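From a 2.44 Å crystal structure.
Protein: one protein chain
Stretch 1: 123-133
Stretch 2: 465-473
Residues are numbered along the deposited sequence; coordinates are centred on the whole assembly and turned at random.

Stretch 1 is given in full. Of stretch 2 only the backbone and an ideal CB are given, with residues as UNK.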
# COMPACT_ATOMS: atom_id res chain seq x y z
N GLU A 123 -5.99 -7.30 -4.21
CA GLU A 123 -5.30 -7.02 -5.46
C GLU A 123 -6.32 -6.45 -6.43
O GLU A 123 -7.51 -6.78 -6.35
CB GLU A 123 -4.67 -8.28 -6.08
CG GLU A 123 -3.72 -9.04 -5.17
CD GLU A 123 -3.26 -10.36 -5.78
OE1 GLU A 123 -3.63 -10.63 -6.94
OE2 GLU A 123 -2.54 -11.12 -5.10
N PRO A 124 -5.90 -5.58 -7.35
CA PRO A 124 -6.80 -5.14 -8.41
C PRO A 124 -7.06 -6.28 -9.39
O PRO A 124 -6.43 -7.34 -9.34
CB PRO A 124 -6.04 -3.99 -9.08
CG PRO A 124 -4.61 -4.30 -8.82
CD PRO A 124 -4.57 -4.95 -7.46
N PHE A 125 -8.03 -6.06 -10.28
CA PHE A 125 -8.33 -7.04 -11.31
C PHE A 125 -7.08 -7.43 -12.08
O PHE A 125 -6.79 -8.62 -12.26
CB PHE A 125 -9.39 -6.49 -12.28
CG PHE A 125 -10.73 -6.25 -11.65
CD1 PHE A 125 -11.39 -7.26 -10.97
CD2 PHE A 125 -11.33 -5.01 -11.76
CE1 PHE A 125 -12.63 -7.03 -10.40
CE2 PHE A 125 -12.57 -4.77 -11.19
CZ PHE A 125 -13.22 -5.79 -10.51
N ALA A 126 -6.31 -6.44 -12.51
CA ALA A 126 -5.07 -6.63 -13.25
C ALA A 126 -4.29 -5.32 -13.19
O ALA A 126 -4.67 -4.39 -12.47
CB ALA A 126 -5.36 -7.07 -14.69
N ARG A 127 -3.19 -5.26 -13.95
CA ARG A 127 -2.35 -4.07 -14.06
C ARG A 127 -1.66 -3.75 -12.73
O ARG A 127 -1.51 -4.62 -11.88
CB ARG A 127 -3.17 -2.87 -14.56
CG ARG A 127 -4.09 -3.18 -15.75
CD ARG A 127 -3.32 -3.49 -17.03
NE ARG A 127 -3.00 -4.91 -17.18
CZ ARG A 127 -3.83 -5.81 -17.69
NH1 ARG A 127 -5.03 -5.46 -18.11
NH2 ARG A 127 -3.45 -7.08 -17.79
N TRP A 128 -1.24 -2.49 -12.55
CA TRP A 128 -0.32 -2.11 -11.48
C TRP A 128 -1.04 -1.37 -10.36
O TRP A 128 -1.93 -0.55 -10.61
CB TRP A 128 0.80 -1.22 -12.03
CG TRP A 128 1.60 -0.50 -10.97
CD1 TRP A 128 1.26 0.66 -10.33
CD2 TRP A 128 2.88 -0.88 -10.46
NE1 TRP A 128 2.24 1.02 -9.44
CE2 TRP A 128 3.25 0.09 -9.50
CE3 TRP A 128 3.76 -1.94 -10.71
CZ2 TRP A 128 4.45 0.03 -8.79
CZ3 TRP A 128 4.95 -2.00 -10.00
CH2 TRP A 128 5.29 -1.02 -9.06
N MET A 129 -0.62 -1.64 -9.13
CA MET A 129 -1.10 -0.94 -7.94
C MET A 129 0.05 -0.78 -6.95
O MET A 129 0.84 -1.71 -6.77
CB MET A 129 -2.26 -1.69 -7.29
CG MET A 129 -2.62 -1.20 -5.89
SD MET A 129 -3.88 -2.19 -5.06
CE MET A 129 -2.92 -3.61 -4.54
N ASN A 130 0.14 0.39 -6.31
CA ASN A 130 1.02 0.49 -5.14
C ASN A 130 0.30 1.06 -3.91
O ASN A 130 -0.57 0.38 -3.35
CB ASN A 130 2.31 1.28 -5.45
CG ASN A 130 2.08 2.53 -6.27
OD1 ASN A 130 1.63 2.47 -7.41
ND2 ASN A 130 2.46 3.68 -5.71
N ASP A 131 0.64 2.28 -3.49
CA ASP A 131 0.34 2.74 -2.13
C ASP A 131 -1.15 2.68 -1.82
O ASP A 131 -1.98 3.02 -2.68
CB ASP A 131 0.81 4.18 -1.94
CG ASP A 131 2.27 4.39 -2.24
OD1 ASP A 131 2.92 3.48 -2.80
OD2 ASP A 131 2.76 5.49 -1.92
N PRO A 132 -1.54 2.29 -0.60
CA PRO A 132 -2.92 2.51 -0.16
C PRO A 132 -3.14 3.98 0.18
O PRO A 132 -2.27 4.64 0.76
CB PRO A 132 -3.03 1.63 1.09
CG PRO A 132 -1.64 1.59 1.63
CD PRO A 132 -0.73 1.62 0.43
N ASN A 133 -4.32 4.49 -0.18
CA ASN A 133 -4.64 5.90 -0.00
C ASN A 133 -6.02 6.05 0.63
O ASN A 133 -6.86 5.16 0.57
CB ASN A 133 -4.62 6.67 -1.33
CG ASN A 133 -3.30 6.55 -2.07
OD1 ASN A 133 -3.27 6.54 -3.30
ND2 ASN A 133 -2.21 6.47 -1.32
N UNK A 465 0.10 -11.89 -18.87
CA UNK A 465 -1.30 -11.46 -18.98
C UNK A 465 -2.14 -11.97 -17.82
O UNK A 465 -1.75 -12.87 -17.07
CB UNK A 465 -1.90 -11.94 -20.30
N UNK A 466 -3.32 -11.35 -17.68
CA UNK A 466 -4.32 -11.78 -16.70
C UNK A 466 -3.74 -11.83 -15.29
O UNK A 466 -3.98 -12.76 -14.52
CB UNK A 466 -4.88 -13.15 -17.08
N UNK A 467 -2.95 -10.80 -14.94
CA UNK A 467 -2.28 -10.76 -13.66
C UNK A 467 -2.16 -9.31 -13.21
O UNK A 467 -2.11 -8.39 -14.02
CB UNK A 467 -0.91 -11.43 -13.74
N UNK A 468 -2.09 -9.12 -11.89
CA UNK A 468 -1.84 -7.82 -11.30
C UNK A 468 -0.44 -7.78 -10.70
O UNK A 468 0.12 -8.82 -10.32
CB UNK A 468 -2.89 -7.50 -10.24
N UNK A 469 0.13 -6.58 -10.63
CA UNK A 469 1.40 -6.35 -9.94
C UNK A 469 1.09 -5.46 -8.75
O UNK A 469 0.99 -4.23 -8.88
CB UNK A 469 2.45 -5.72 -10.86
N UNK A 470 0.95 -6.07 -7.58
CA UNK A 470 0.70 -5.33 -6.36
C UNK A 470 -0.36 -5.96 -5.49
O UNK A 470 -1.38 -6.45 -5.98
CB UNK A 470 0.29 -3.89 -6.70
N UNK A 471 -0.12 -5.96 -4.18
CA UNK A 471 -1.13 -6.39 -3.23
C UNK A 471 -0.96 -5.59 -1.94
O UNK A 471 0.10 -5.01 -1.68
CB UNK A 471 -1.03 -7.89 -2.96
N UNK A 472 -2.02 -5.55 -1.15
CA UNK A 472 -1.98 -4.93 0.16
C UNK A 472 -1.74 -5.98 1.23
O UNK A 472 -2.09 -7.15 1.06
CB UNK A 472 -3.28 -4.17 0.44
N UNK A 473 -1.13 -5.55 2.33
CA UNK A 473 -0.99 -6.39 3.50
C UNK A 473 -2.37 -6.71 4.09
O UNK A 473 -3.39 -6.14 3.71
CB UNK A 473 -0.10 -5.71 4.54

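Position 465 points CA-to-CB away from stretch 1, and nothing of that stretch lies within 5.5 Å of the ideal CB. The phi of -66° permits proline, but many residues would do. It is Pro465, and it makes no contact.

Position 466 also points away. Its phi/psi of 55/43 is left-handed, which glycine or asparagine adopts most readily, though other residues can. It is Cys466. Its backbone N lies at the edge of the Arg127 guanidinium, 4.3 Å from NH2.

Position 467 again points away. Nothing of stretch 1 lies within 5.5 Å of the ideal CB, and the extended backbone would take most residues, beta-branched ones included. The carbonyl O at 467 accepts a weak hydrogen bond from Arg127 N, at 3.3 Å. The residue is Leu467. A water bridges the same O, at 2.6 Å, to Arg127 NH2, at 2.9 Å.

Position 468 is a parallel bridge partner of Arg127. Its ideal CB is already close to stretch 1: 3.6 Å from Arg127 O and 3.7 Å from Pro124 O. Little space remains on this side, so a small residue such as alanine, serine or glycine fits best. It is Ala468. Its CB packs 3.9 Å from Pro124 CG.

Position 469 pairs with Trp128, and the two side chains share a face of the sheet. The backbone N at 469 donates to Arg127 O at 2.8 Å, and the O at 469 accepts from Met129 N at 3.1 Å. The ideal CB is 4.0 Å from Trp128 CE3, so a side chain can run along the indole; apolar or polar residues of medium size would suit. It is Asn469. ND2 sits at the ring edge, 3.6 Å from Trp128 CZ3. A water lies 2.8 Å from Asn469 OD1 and 2.9 Å from Met129 O.

Position 470 points toward stretch 1, where an ideal CB would fall 2.3 Å from Met129 O, a clash. The phi/psi of 137/139 also calls for glycine. It is Gly470, and its O lies 3.5 Å from Met129 CE.

Position 471 points sideways, with its ideal CB 3.7 Å from Glu123 CG. A flexible apolar chain would suit, and so might a polar one. It is Met471, whose CA touches Met129 CE at 3.6 Å.

Position 472 also starts sideways; its ideal CB is 5.0 Å from Met129 CE. A long apolar chain could reach Met129 and Pro132; leucine or methionine are candidates. It is Met472, whose CE lies 3.7 Å from both Met129 SD and Pro132 CB, and 3.2 Å from Asn130 O.

Position 473 is out of reach and unconstrained by stretch 1. It is Ser473.

Stretch 2, residues 465-473: PCLANGMMS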
# COMPACT_ATOMS: atom_id res chain seq x y z
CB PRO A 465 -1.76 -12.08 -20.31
CG PRO A 465 -0.51 -12.34 -21.07
CD PRO A 465 0.52 -12.69 -20.04
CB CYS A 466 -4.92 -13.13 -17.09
SG CYS A 466 -5.63 -13.19 -18.75
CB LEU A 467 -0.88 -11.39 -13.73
CG LEU A 467 -0.30 -11.89 -12.41
CD1 LEU A 467 -0.97 -13.19 -12.01
CD2 LEU A 467 1.21 -12.07 -12.50
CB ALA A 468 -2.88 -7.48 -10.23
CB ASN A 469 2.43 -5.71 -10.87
CG ASN A 469 3.79 -5.54 -10.20
OD1 ASN A 469 3.90 -5.49 -8.97
ND2 ASN A 469 4.84 -5.46 -11.01
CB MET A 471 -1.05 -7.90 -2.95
CG MET A 471 -0.04 -8.29 -1.88
SD MET A 471 -0.08 -10.04 -1.49
CE MET A 471 0.57 -10.75 -3.00
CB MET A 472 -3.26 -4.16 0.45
CG MET A 472 -3.61 -3.11 -0.59
SD MET A 472 -2.40 -1.78 -0.64
CE MET A 472 -3.20 -0.67 -1.79
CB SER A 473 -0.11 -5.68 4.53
OG SER A 473 -0.82 -4.61 5.14
O HOH W 1 -1.21 -8.36 -16.45
O HOH W 2 3.26 -3.28 -7.36
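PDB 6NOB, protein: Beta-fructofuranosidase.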